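Local coordinates for protein type 3 secretion system chaperone PscE (Pseudomonas aeruginosa, PDB 2UWJ) that acts with PscG as a cytoplasmic chaperone that prevents premature polymerization of the PscF needle protein of the type III secretion injectisome, at residues A[26-31]-A[59-64]. Numbering follows the deposited sequence.
Sequences RLQAAL and GGLGIL
L27 O accepts a 2.8 Å helix hydrogen bond from L31 N, and both leucines pack against L61 of helix 44-68. The branched end of L61 rests on L27, Q28 and L31. Its CD2 touches L27 CB at 3.6 Å, while its CD1 meets L31 CD2 at 3.9 Å. L61 CG stands beside its own backbone N (chi1 -74°), and from there it lies against L27 CB. The two side chains slide past each other in opposite directions, overlapping alongside rather than only at their methyls. Q28 joins through its aliphatic part: CG lies 3.7 Å from L61 CD2, and the chain crosses that of L61 at about a right angle. The setting is an antiparallel helical hairpin of helices 18-40 and 44-68. Here the axes of the two segments approach to 9.9 Å, with 156° between their N-to-C directions. The first segment falls in a predicted coiled coil. G60 has no side chain, and L27 CD1 lies against its backbone, 4.0 Å from G60 C. L64 CD2 also approaches this methyl, 4.2 Å from L27 CD1. Within helix 44-68, L61 O and L64 O also accept hydrogen bonds from the hydroxyls of S65 and T68. The separate PscG chain also reaches this region: L9 of PscG packs on L27, and E8 of PscG forms a salt bridge with R26.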
ATOM      1  N   ARG A  26      -2.689 -15.378  15.024  1.00 33.35           N
ATOM      2  CA  ARG A  26      -2.456 -16.232  13.864  1.00 35.56           C
ATOM      3  C   ARG A  26      -0.997 -16.740  13.840  1.00 35.45           C
ATOM      4  O   ARG A  26      -0.735 -17.887  13.482  1.00 31.19           O
ATOM      5  CB  ARG A  26      -2.710 -15.459  12.580  1.00 34.04           C
ATOM      6  CG  ARG A  26      -4.161 -15.175  12.349  1.00 45.07           C
ATOM      7  CD  ARG A  26      -4.314 -14.488  11.017  1.00 50.42           C
ATOM      8  NE  ARG A  26      -4.261 -13.041  11.182  1.00 62.08           N
ATOM      9  CZ  ARG A  26      -3.907 -12.207  10.220  1.00 57.67           C
ATOM     10  NH1 ARG A  26      -3.568 -12.718   9.046  1.00 61.96           N
ATOM     11  NH2 ARG A  26      -3.939 -10.890  10.423  1.00 57.64           N
ATOM     12  N   LEU A  27      -0.064 -15.864  14.192  1.00 32.13           N
ATOM     13  CA  LEU A  27       1.358 -16.224  14.216  1.00 29.92           C
ATOM     14  C   LEU A  27       1.597 -17.284  15.326  1.00 29.91           C
ATOM     15  O   LEU A  27       2.283 -18.279  15.123  1.00 31.92           O
ATOM     16  CB  LEU A  27       2.208 -14.967  14.505  1.00 25.64           C
ATOM     17  CG  LEU A  27       2.251 -13.896  13.386  1.00 32.87           C
ATOM     18  CD1 LEU A  27       2.996 -12.633  13.929  1.00 26.33           C
ATOM     19  CD2 LEU A  27       2.934 -14.489  12.101  1.00 27.63           C
ATOM     20  N   GLN A  28       1.069 -17.029  16.505  1.00 28.98           N
ATOM     21  CA  GLN A  28       1.208 -17.978  17.635  1.00 34.09           C
ATOM     22  C   GLN A  28       0.583 -19.332  17.295  1.00 31.25           C
ATOM     23  O   GLN A  28       1.179 -20.380  17.550  1.00 33.67           O
ATOM     24  CB  GLN A  28       0.555 -17.409  18.878  1.00 30.16           C
ATOM     25  CG  GLN A  28       1.205 -16.146  19.360  1.00 36.39           C
ATOM     26  CD  GLN A  28       0.468 -15.576  20.554  1.00 41.04           C
ATOM     27  OE1 GLN A  28      -0.757 -15.621  20.586  1.00 40.31           O
ATOM     28  NE2 GLN A  28       1.207 -15.036  21.543  1.00 42.04           N
ATOM     29  N   ALA A  29      -0.595 -19.315  16.672  1.00 35.94           N
ATOM     30  CA  ALA A  29      -1.244 -20.570  16.290  1.00 36.46           C
ATOM     31  C   ALA A  29      -0.353 -21.321  15.313  1.00 37.79           C
ATOM     32  O   ALA A  29      -0.138 -22.527  15.485  1.00 33.50           O
ATOM     33  CB  ALA A  29      -2.629 -20.313  15.651  1.00 39.90           C
ATOM     34  N   ALA A  30       0.165 -20.632  14.280  1.00 32.57           N
ATOM     35  CA  ALA A  30       1.042 -21.293  13.313  1.00 31.21           C
ATOM     36  C   ALA A  30       2.352 -21.784  13.991  1.00 26.59           C
ATOM     37  O   ALA A  30       2.879 -22.860  13.666  1.00 33.06           O
ATOM     38  CB  ALA A  30       1.369 -20.326  12.110  1.00 31.02           C
ATOM     39  N   LEU A  31       2.880 -21.030  14.937  1.00 28.69           N
ATOM     40  CA  LEU A  31       4.117 -21.460  15.586  1.00 26.58           C
ATOM     41  C   LEU A  31       3.849 -22.716  16.464  1.00 31.31           C
ATOM     42  O   LEU A  31       4.686 -23.642  16.547  1.00 30.21           O
ATOM     43  CB  LEU A  31       4.671 -20.342  16.452  1.00 28.41           C
ATOM     44  CG  LEU A  31       5.883 -20.701  17.312  1.00 28.02           C
ATOM     45  CD1 LEU A  31       7.065 -21.204  16.441  1.00 28.04           C
ATOM     46  CD2 LEU A  31       6.246 -19.470  18.170  1.00 30.04           C
ATOM     47  N   GLY A  59      10.382 -14.873  14.600  1.00 25.73           N
ATOM     48  CA  GLY A  59      10.867 -13.548  14.206  1.00 28.26           C
ATOM     49  C   GLY A  59       9.693 -12.573  13.976  1.00 25.40           C
ATOM     50  O   GLY A  59       9.740 -11.383  14.352  1.00 25.06           O
ATOM     51  N   GLY A  60       8.639 -13.068  13.334  1.00 24.27           N
ATOM     52  CA  GLY A  60       7.463 -12.227  13.108  1.00 24.52           C
ATOM     53  C   GLY A  60       6.846 -11.730  14.411  1.00 25.95           C
ATOM     54  O   GLY A  60       6.421 -10.575  14.511  1.00 23.66           O
ATOM     55  N   LEU A  61       6.754 -12.617  15.410  1.00 28.89           N
ATOM     56  CA  LEU A  61       6.182 -12.257  16.718  1.00 28.85           C
ATOM     57  C   LEU A  61       7.075 -11.229  17.402  1.00 29.90           C
ATOM     58  O   LEU A  61       6.598 -10.275  18.037  1.00 29.07           O
ATOM     59  CB  LEU A  61       6.039 -13.518  17.602  1.00 29.17           C
ATOM     60  CG  LEU A  61       4.854 -14.390  17.119  1.00 29.18           C
ATOM     61  CD1 LEU A  61       5.026 -15.826  17.657  1.00 28.39           C
ATOM     62  CD2 LEU A  61       3.527 -13.795  17.642  1.00 29.14           C
ATOM     63  N   GLY A  62       8.381 -11.423  17.259  1.00 28.47           N
ATOM     64  CA  GLY A  62       9.321 -10.486  17.848  1.00 28.69           C
ATOM     65  C   GLY A  62       9.220  -9.114  17.140  1.00 28.24           C
ATOM     66  O   GLY A  62       9.241  -8.067  17.764  1.00 26.65           O
ATOM     67  N   ILE A  63       9.104  -9.090  15.827  1.00 25.58           N
ATOM     68  CA  ILE A  63       8.983  -7.779  15.185  1.00 24.37           C
ATOM     69  C   ILE A  63       7.630  -7.138  15.614  1.00 28.53           C
ATOM     70  O   ILE A  63       7.590  -5.969  15.976  1.00 26.26           O
ATOM     71  CB  ILE A  63       9.069  -7.935  13.673  1.00 24.93           C
ATOM     72  CG1 ILE A  63      10.525  -8.378  13.310  1.00 22.89           C
ATOM     73  CG2 ILE A  63       8.565  -6.587  12.959  1.00 21.33           C
ATOM     74  CD1 ILE A  63      10.668  -8.962  11.935  1.00 24.02           C
ATOM     75  N   LEU A  64       6.537  -7.910  15.598  1.00 28.12           N
ATOM     76  CA  LEU A  64       5.214  -7.374  15.967  1.00 27.79           C
ATOM     77  C   LEU A  64       5.232  -6.745  17.366  1.00 31.62           C
ATOM     78  O   LEU A  64       4.696  -5.653  17.577  1.00 29.24           O
ATOM     79  CB  LEU A  64       4.162  -8.466  15.922  1.00 27.37           C
ATOM     80  CG  LEU A  64       2.724  -8.007  16.260  1.00 32.33           C
ATOM     81  CD1 LEU A  64       2.244  -6.858  15.288  1.00 26.67           C
ATOM     82  CD2 LEU A  64       1.794  -9.261  16.088  1.00 28.81           C
TER